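PDB 7ORX: probable benzoylformate decarboxylase from Rhodococcus jostii, which binds thiamine diphosphate and belongs to the family of thiamine diphosphate-dependent enzymes. Local coordinates for residues 417-431 / 449-461. Numbering follows the deposited sequence.
With NA (sodium ion), chain J; TPP (thiamine diphosphate), chain I.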
loop_
_atom_site.group_PDB
_atom_site.type_symbol
_atom_site.label_atom_id
_atom_site.label_comp_id
_atom_site.label_asym_id
_atom_site.label_seq_id
_atom_site.Cartn_x
_atom_site.Cartn_y
_atom_site.Cartn_z
ATOM N N GLN C 417 4.384 33.172 -12.433
ATOM C CA GLN C 417 4.178 34.439 -13.150
ATOM C C GLN C 417 2.681 34.679 -13.269
ATOM O O GLN C 417 2.253 35.784 -12.930
ATOM C CB GLN C 417 4.841 34.445 -14.521
ATOM C CG GLN C 417 4.722 35.800 -15.186
ATOM C CD GLN C 417 5.433 36.875 -14.402
ATOM O OE1 GLN C 417 6.616 37.115 -14.613
ATOM N NE2 GLN C 417 4.714 37.505 -13.489
ATOM N N LEU C 418 1.924 33.663 -13.665
ATOM C CA LEU C 418 0.437 33.716 -13.748
ATOM C C LEU C 418 -0.168 34.211 -12.430
ATOM O O LEU C 418 -1.181 34.873 -12.455
ATOM C CB LEU C 418 -0.071 32.319 -14.099
ATOM C CG LEU C 418 -1.570 32.230 -14.299
ATOM C CD1 LEU C 418 -2.030 33.184 -15.391
ATOM C CD2 LEU C 418 -1.999 30.796 -14.574
ATOM N N ALA C 419 0.439 33.861 -11.310
ATOM C CA ALA C 419 -0.030 34.212 -9.956
ATOM C C ALA C 419 0.446 35.604 -9.575
ATOM O O ALA C 419 -0.001 36.109 -8.543
ATOM C CB ALA C 419 0.508 33.217 -8.967
ATOM N N SER C 420 1.447 36.118 -10.281
ATOM C CA SER C 420 2.233 37.311 -9.869
ATOM C C SER C 420 1.974 38.452 -10.845
ATOM O O SER C 420 2.777 38.683 -11.731
ATOM C CB SER C 420 3.694 36.990 -9.709
ATOM O OG SER C 420 4.003 36.888 -8.331
ATOM N N PRO C 421 0.890 39.242 -10.640
ATOM C CA PRO C 421 0.513 40.275 -11.595
ATOM C C PRO C 421 1.482 41.472 -11.562
ATOM O O PRO C 421 1.672 42.014 -12.600
ATOM C CB PRO C 421 -0.914 40.637 -11.141
ATOM C CG PRO C 421 -0.902 40.431 -9.657
ATOM C CD PRO C 421 0.034 39.264 -9.442
ATOM N N ASP C 422 2.089 41.814 -10.413
ATOM C CA ASP C 422 2.922 43.049 -10.241
ATOM C C ASP C 422 4.427 42.738 -10.083
ATOM O O ASP C 422 5.148 43.621 -9.596
ATOM C CB ASP C 422 2.548 43.853 -8.995
ATOM C CG ASP C 422 1.059 43.930 -8.734
ATOM O OD1 ASP C 422 0.344 44.354 -9.682
ATOM O OD2 ASP C 422 0.623 43.560 -7.583
ATOM N N ARG C 423 4.888 41.514 -10.329
ATOM C CA ARG C 423 6.281 41.148 -10.039
ATOM C C ARG C 423 6.773 40.301 -11.191
ATOM O O ARG C 423 6.048 39.429 -11.660
ATOM C CB ARG C 423 6.417 40.390 -8.723
ATOM C CG ARG C 423 6.032 41.196 -7.485
ATOM C CD ARG C 423 6.117 40.320 -6.247
ATOM N NE ARG C 423 7.509 40.010 -5.992
ATOM C CZ ARG C 423 7.971 39.256 -5.001
ATOM N NH1 ARG C 423 7.147 38.735 -4.125
ATOM N NH2 ARG C 423 9.277 39.054 -4.865
ATOM N N GLN C 424 7.989 40.594 -11.638
ATOM C CA GLN C 424 8.607 39.845 -12.748
ATOM C C GLN C 424 9.154 38.534 -12.204
ATOM O O GLN C 424 9.965 38.580 -11.294
ATOM C CB GLN C 424 9.731 40.644 -13.392
ATOM C CG GLN C 424 10.369 39.893 -14.546
ATOM C CD GLN C 424 9.401 39.701 -15.689
ATOM O OE1 GLN C 424 9.073 40.652 -16.394
ATOM N NE2 GLN C 424 8.977 38.461 -15.897
ATOM N N VAL C 425 8.709 37.409 -12.742
ATOM C CA VAL C 425 9.352 36.099 -12.479
ATOM C C VAL C 425 10.482 35.915 -13.494
ATOM O O VAL C 425 10.232 36.046 -14.711
ATOM C CB VAL C 425 8.344 34.949 -12.543
ATOM C CG1 VAL C 425 9.038 33.611 -12.437
ATOM C CG2 VAL C 425 7.304 35.087 -11.451
ATOM N N ILE C 426 11.663 35.573 -12.998
ATOM C CA ILE C 426 12.833 35.193 -13.823
ATOM C C ILE C 426 13.176 33.746 -13.520
ATOM O O ILE C 426 13.515 33.460 -12.391
ATOM C CB ILE C 426 13.997 36.150 -13.525
ATOM C CG1 ILE C 426 13.540 37.599 -13.686
ATOM C CG2 ILE C 426 15.175 35.835 -14.411
ATOM C CD1 ILE C 426 14.508 38.611 -13.144
ATOM N N GLY C 427 13.083 32.873 -14.507
ATOM C CA GLY C 427 13.541 31.476 -14.416
ATOM C C GLY C 427 15.024 31.397 -14.695
ATOM O O GLY C 427 15.473 32.029 -15.685
ATOM N N LEU C 428 15.785 30.719 -13.837
ATOM C CA LEU C 428 17.201 30.426 -14.097
ATOM C C LEU C 428 17.357 28.919 -14.126
ATOM O O LEU C 428 17.473 28.338 -13.053
ATOM C CB LEU C 428 18.016 31.060 -12.976
ATOM C CG LEU C 428 17.864 32.565 -12.829
ATOM C CD1 LEU C 428 18.345 32.962 -11.438
ATOM C CD2 LEU C 428 18.641 33.313 -13.937
ATOM N N ILE C 429 17.285 28.335 -15.309
ATOM C CA ILE C 429 17.145 26.872 -15.522
ATOM C C ILE C 429 18.440 26.422 -16.163
ATOM O O ILE C 429 18.889 27.109 -17.055
ATOM C CB ILE C 429 15.949 26.606 -16.457
ATOM C CG1 ILE C 429 14.711 27.428 -16.077
ATOM C CG2 ILE C 429 15.633 25.126 -16.570
ATOM C CD1 ILE C 429 14.335 27.365 -14.628
ATOM N N GLY C 430 19.000 25.296 -15.748
ATOM C CA GLY C 430 20.098 24.682 -16.509
ATOM C C GLY C 430 19.612 24.073 -17.812
ATOM O O GLY C 430 18.417 23.801 -17.923
ATOM N N ASP C 431 20.528 23.785 -18.738
ATOM C CA ASP C 431 20.221 23.088 -20.015
ATOM C C ASP C 431 19.723 21.658 -19.763
ATOM O O ASP C 431 18.921 21.142 -20.568
ATOM C CB ASP C 431 21.422 23.142 -20.972
ATOM C CG ASP C 431 22.716 22.444 -20.543
ATOM O OD1 ASP C 431 23.051 22.446 -19.287
ATOM O OD2 ASP C 431 23.385 21.918 -21.476
ATOM N N ILE C 449 1.839 34.822 -20.870
ATOM C CA ILE C 449 2.365 34.932 -19.484
ATOM C C ILE C 449 3.792 35.451 -19.561
ATOM O O ILE C 449 4.698 34.725 -20.003
ATOM C CB ILE C 449 2.300 33.556 -18.814
ATOM C CG1 ILE C 449 0.864 33.022 -18.821
ATOM C CG2 ILE C 449 2.912 33.611 -17.417
ATOM C CD1 ILE C 449 0.744 31.625 -18.309
ATOM N N PRO C 450 4.027 36.708 -19.147
ATOM C CA PRO C 450 5.287 37.401 -19.456
ATOM C C PRO C 450 6.483 36.966 -18.607
ATOM O O PRO C 450 7.140 37.828 -18.098
ATOM C CB PRO C 450 4.962 38.863 -19.080
ATOM C CG PRO C 450 3.956 38.706 -17.947
ATOM C CD PRO C 450 3.087 37.543 -18.395
ATOM N N VAL C 451 6.709 35.657 -18.439
ATOM C CA VAL C 451 7.913 35.111 -17.748
ATOM C C VAL C 451 9.147 35.473 -18.568
ATOM O O VAL C 451 9.093 35.368 -19.817
ATOM C CB VAL C 451 7.990 33.587 -17.659
ATOM C CG1 VAL C 451 8.105 33.149 -16.242
ATOM C CG2 VAL C 451 6.907 32.863 -18.427
ATOM N N VAL C 452 10.267 35.635 -17.874
ATOM C CA VAL C 452 11.598 35.567 -18.510
ATOM C C VAL C 452 12.290 34.269 -18.089
ATOM O O VAL C 452 12.472 34.069 -16.881
ATOM C CB VAL C 452 12.395 36.807 -18.099
ATOM C CG1 VAL C 452 13.791 36.780 -18.719
ATOM C CG2 VAL C 452 11.592 38.076 -18.425
ATOM N N ILE C 453 12.658 33.442 -19.061
ATOM C CA ILE C 453 13.368 32.156 -18.855
ATOM C C ILE C 453 14.814 32.311 -19.345
ATOM O O ILE C 453 15.023 32.560 -20.536
ATOM C CB ILE C 453 12.617 31.042 -19.597
ATOM C CG1 ILE C 453 11.171 30.909 -19.105
ATOM C CG2 ILE C 453 13.330 29.715 -19.475
ATOM C CD1 ILE C 453 11.051 30.504 -17.668
ATOM N N ILE C 454 15.781 32.154 -18.450
ATOM C CA ILE C 454 17.224 32.147 -18.786
ATOM C C ILE C 454 17.715 30.718 -18.668
ATOM O O ILE C 454 17.738 30.189 -17.553
ATOM C CB ILE C 454 17.986 33.089 -17.856
ATOM C CG1 ILE C 454 17.482 34.520 -18.010
ATOM C CG2 ILE C 454 19.463 32.974 -18.104
ATOM C CD1 ILE C 454 18.035 35.477 -16.956
ATOM N N ILE C 455 18.046 30.100 -19.789
ATOM C CA ILE C 455 18.679 28.757 -19.823
ATOM C C ILE C 455 20.174 28.985 -19.619
ATOM O O ILE C 455 20.725 29.672 -20.421
ATOM C CB ILE C 455 18.403 28.061 -21.165
ATOM C CG1 ILE C 455 16.910 27.943 -21.492
ATOM C CG2 ILE C 455 19.078 26.718 -21.193
ATOM C CD1 ILE C 455 16.092 27.330 -20.407
ATOM N N LEU C 456 20.777 28.483 -18.553
ATOM C CA LEU C 456 22.235 28.478 -18.382
ATOM C C LEU C 456 22.707 27.203 -19.046
ATOM O O LEU C 456 22.496 26.147 -18.458
ATOM C CB LEU C 456 22.613 28.466 -16.912
ATOM C CG LEU C 456 22.446 29.794 -16.195
ATOM C CD1 LEU C 456 21.002 30.069 -15.918
ATOM C CD2 LEU C 456 23.149 29.792 -14.860
ATOM N N ASN C 457 23.247 27.321 -20.258
ATOM C CA ASN C 457 23.631 26.175 -21.109
ATOM C C ASN C 457 25.141 25.953 -21.014
ATOM O O ASN C 457 25.874 26.668 -21.731
ATOM C CB ASN C 457 23.239 26.410 -22.566
ATOM C CG ASN C 457 23.614 25.239 -23.456
ATOM O OD1 ASN C 457 24.367 24.360 -23.043
ATOM N ND2 ASN C 457 23.065 25.202 -24.660
ATOM N N ASN C 458 25.584 24.970 -20.226
ATOM C CA ASN C 458 27.010 24.591 -20.141
ATOM C C ASN C 458 27.252 23.244 -20.850
ATOM O O ASN C 458 28.354 22.702 -20.724
ATOM C CB ASN C 458 27.553 24.734 -18.715
ATOM C CG ASN C 458 26.875 23.929 -17.649
ATOM O OD1 ASN C 458 26.070 23.063 -17.943
ATOM N ND2 ASN C 458 27.213 24.240 -16.406
ATOM N N GLY C 459 26.307 22.769 -21.659
ATOM C CA GLY C 459 26.458 21.575 -22.518
ATOM C C GLY C 459 26.480 20.262 -21.741
ATOM O O GLY C 459 26.705 19.226 -22.377
ATOM N N THR C 460 26.220 20.295 -20.428
ATOM C CA THR C 460 26.497 19.192 -19.475
ATOM C C THR C 460 25.482 19.185 -18.307
ATOM O O THR C 460 24.792 20.220 -18.035
ATOM C CB THR C 460 27.952 19.304 -19.001
ATOM O OG1 THR C 460 28.388 18.068 -18.435
ATOM C CG2 THR C 460 28.157 20.404 -17.988
ATOM N N TYR C 461 25.401 18.037 -17.632
ATOM C CA TYR C 461 24.854 17.883 -16.261
ATOM C C TYR C 461 25.973 18.226 -15.274
ATOM O O TYR C 461 26.686 17.332 -14.814
ATOM C CB TYR C 461 24.316 16.461 -16.055
ATOM C CG TYR C 461 23.093 16.079 -16.857
ATOM C CD1 TYR C 461 22.091 16.986 -17.155
ATOM C CD2 TYR C 461 22.908 14.769 -17.256
ATOM C CE1 TYR C 461 20.954 16.606 -17.846
ATOM C CE2 TYR C 461 21.771 14.371 -17.946
ATOM C CZ TYR C 461 20.782 15.293 -18.239
ATOM O OH TYR C 461 19.637 14.921 -18.894
HETATM NA NA NA J . 24.235 22.095 -17.530
HETATM N "N1'" TPP I . 16.282 13.269 -12.832
HETATM C "C2'" TPP I . 15.456 14.044 -12.117
HETATM C CM2 TPP I . 13.999 14.011 -12.444
HETATM N "N3'" TPP I . 15.839 14.840 -11.119
HETATM C "C4'" TPP I . 17.145 14.860 -10.807
HETATM N "N4'" TPP I . 17.497 15.665 -9.795
HETATM C "C5'" TPP I . 18.098 14.089 -11.513
HETATM C "C6'" TPP I . 17.583 13.294 -12.519
HETATM C "C7'" TPP I . 19.586 14.111 -11.199
HETATM N N3 TPP I . 20.248 15.399 -11.523
HETATM C C2 TPP I . 20.674 16.236 -10.573
HETATM S S1 TPP I . 21.481 17.614 -11.199
HETATM C C5 TPP I . 21.221 17.005 -12.806
HETATM C C4 TPP I . 20.484 15.864 -12.819
HETATM C CM4 TPP I . 20.008 15.140 -14.044
HETATM C C6 TPP I . 21.833 17.695 -13.994
HETATM C C7 TPP I . 21.015 18.842 -14.509
HETATM O O7 TPP I . 21.881 19.992 -14.522
HETATM P PA TPP I . 21.532 21.286 -15.390
HETATM O O1A TPP I . 20.112 21.748 -15.423
HETATM O O2A TPP I . 22.151 20.999 -16.716
HETATM O O3A TPP I . 22.401 22.313 -14.517
HETATM P PB TPP I . 23.996 22.286 -14.185
HETATM O O1B TPP I . 24.318 23.517 -13.353
HETATM O O2B TPP I . 24.285 20.987 -13.462
HETATM O O3B TPP I . 24.647 22.331 -15.550
HETATM O O HOH W 1 23.669 24.358 -17.130
#
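The amide of Gln424 lies in plane with its acceptor Pro450 O: NE2 sends one N-H to a lone pair of that oxygen, 2.9 Å away and nearly straight at 178°. Its other N-H reaches Val425 O from above the carbonyl plane, and that oxygen also takes Val452 N. One face of the Tyr461 ring carries the CM4 methyl of thiamine diphosphate, 4.0 Å above the ring plane and over its centre, while Tyr461 OH bonds Asn26 of the second subunit. The carboxylate plane of Asp431 and the amide plane of Asn457 are 29° apart; Asn457 OD1 closes an Asx turn onto Gly459 N, and its ND2 goes to Glu523. Between these ends, strands 425-430 and 452-457 run parallel, neighbours in a beta-alpha-beta unit whose crossover runs through helix 440-447. Ile454 CD1 lies 3.8 Å from both Ile426 CG2 and Leu428 CD2; on the other face Ile455 CD1 packs on Ile429 CB. CG of Asp431 sits between the backbone N and the carbonyl carbon (chi1 63°), which brings OD1 to 2.1 Å from the sodium ion, also bound by Asn458, Thr460 O, a water and two diphosphate oxygens. Residues just past the C-terminal ends of both strands thus hold a cation that probably offsets the cofactor's negative charge.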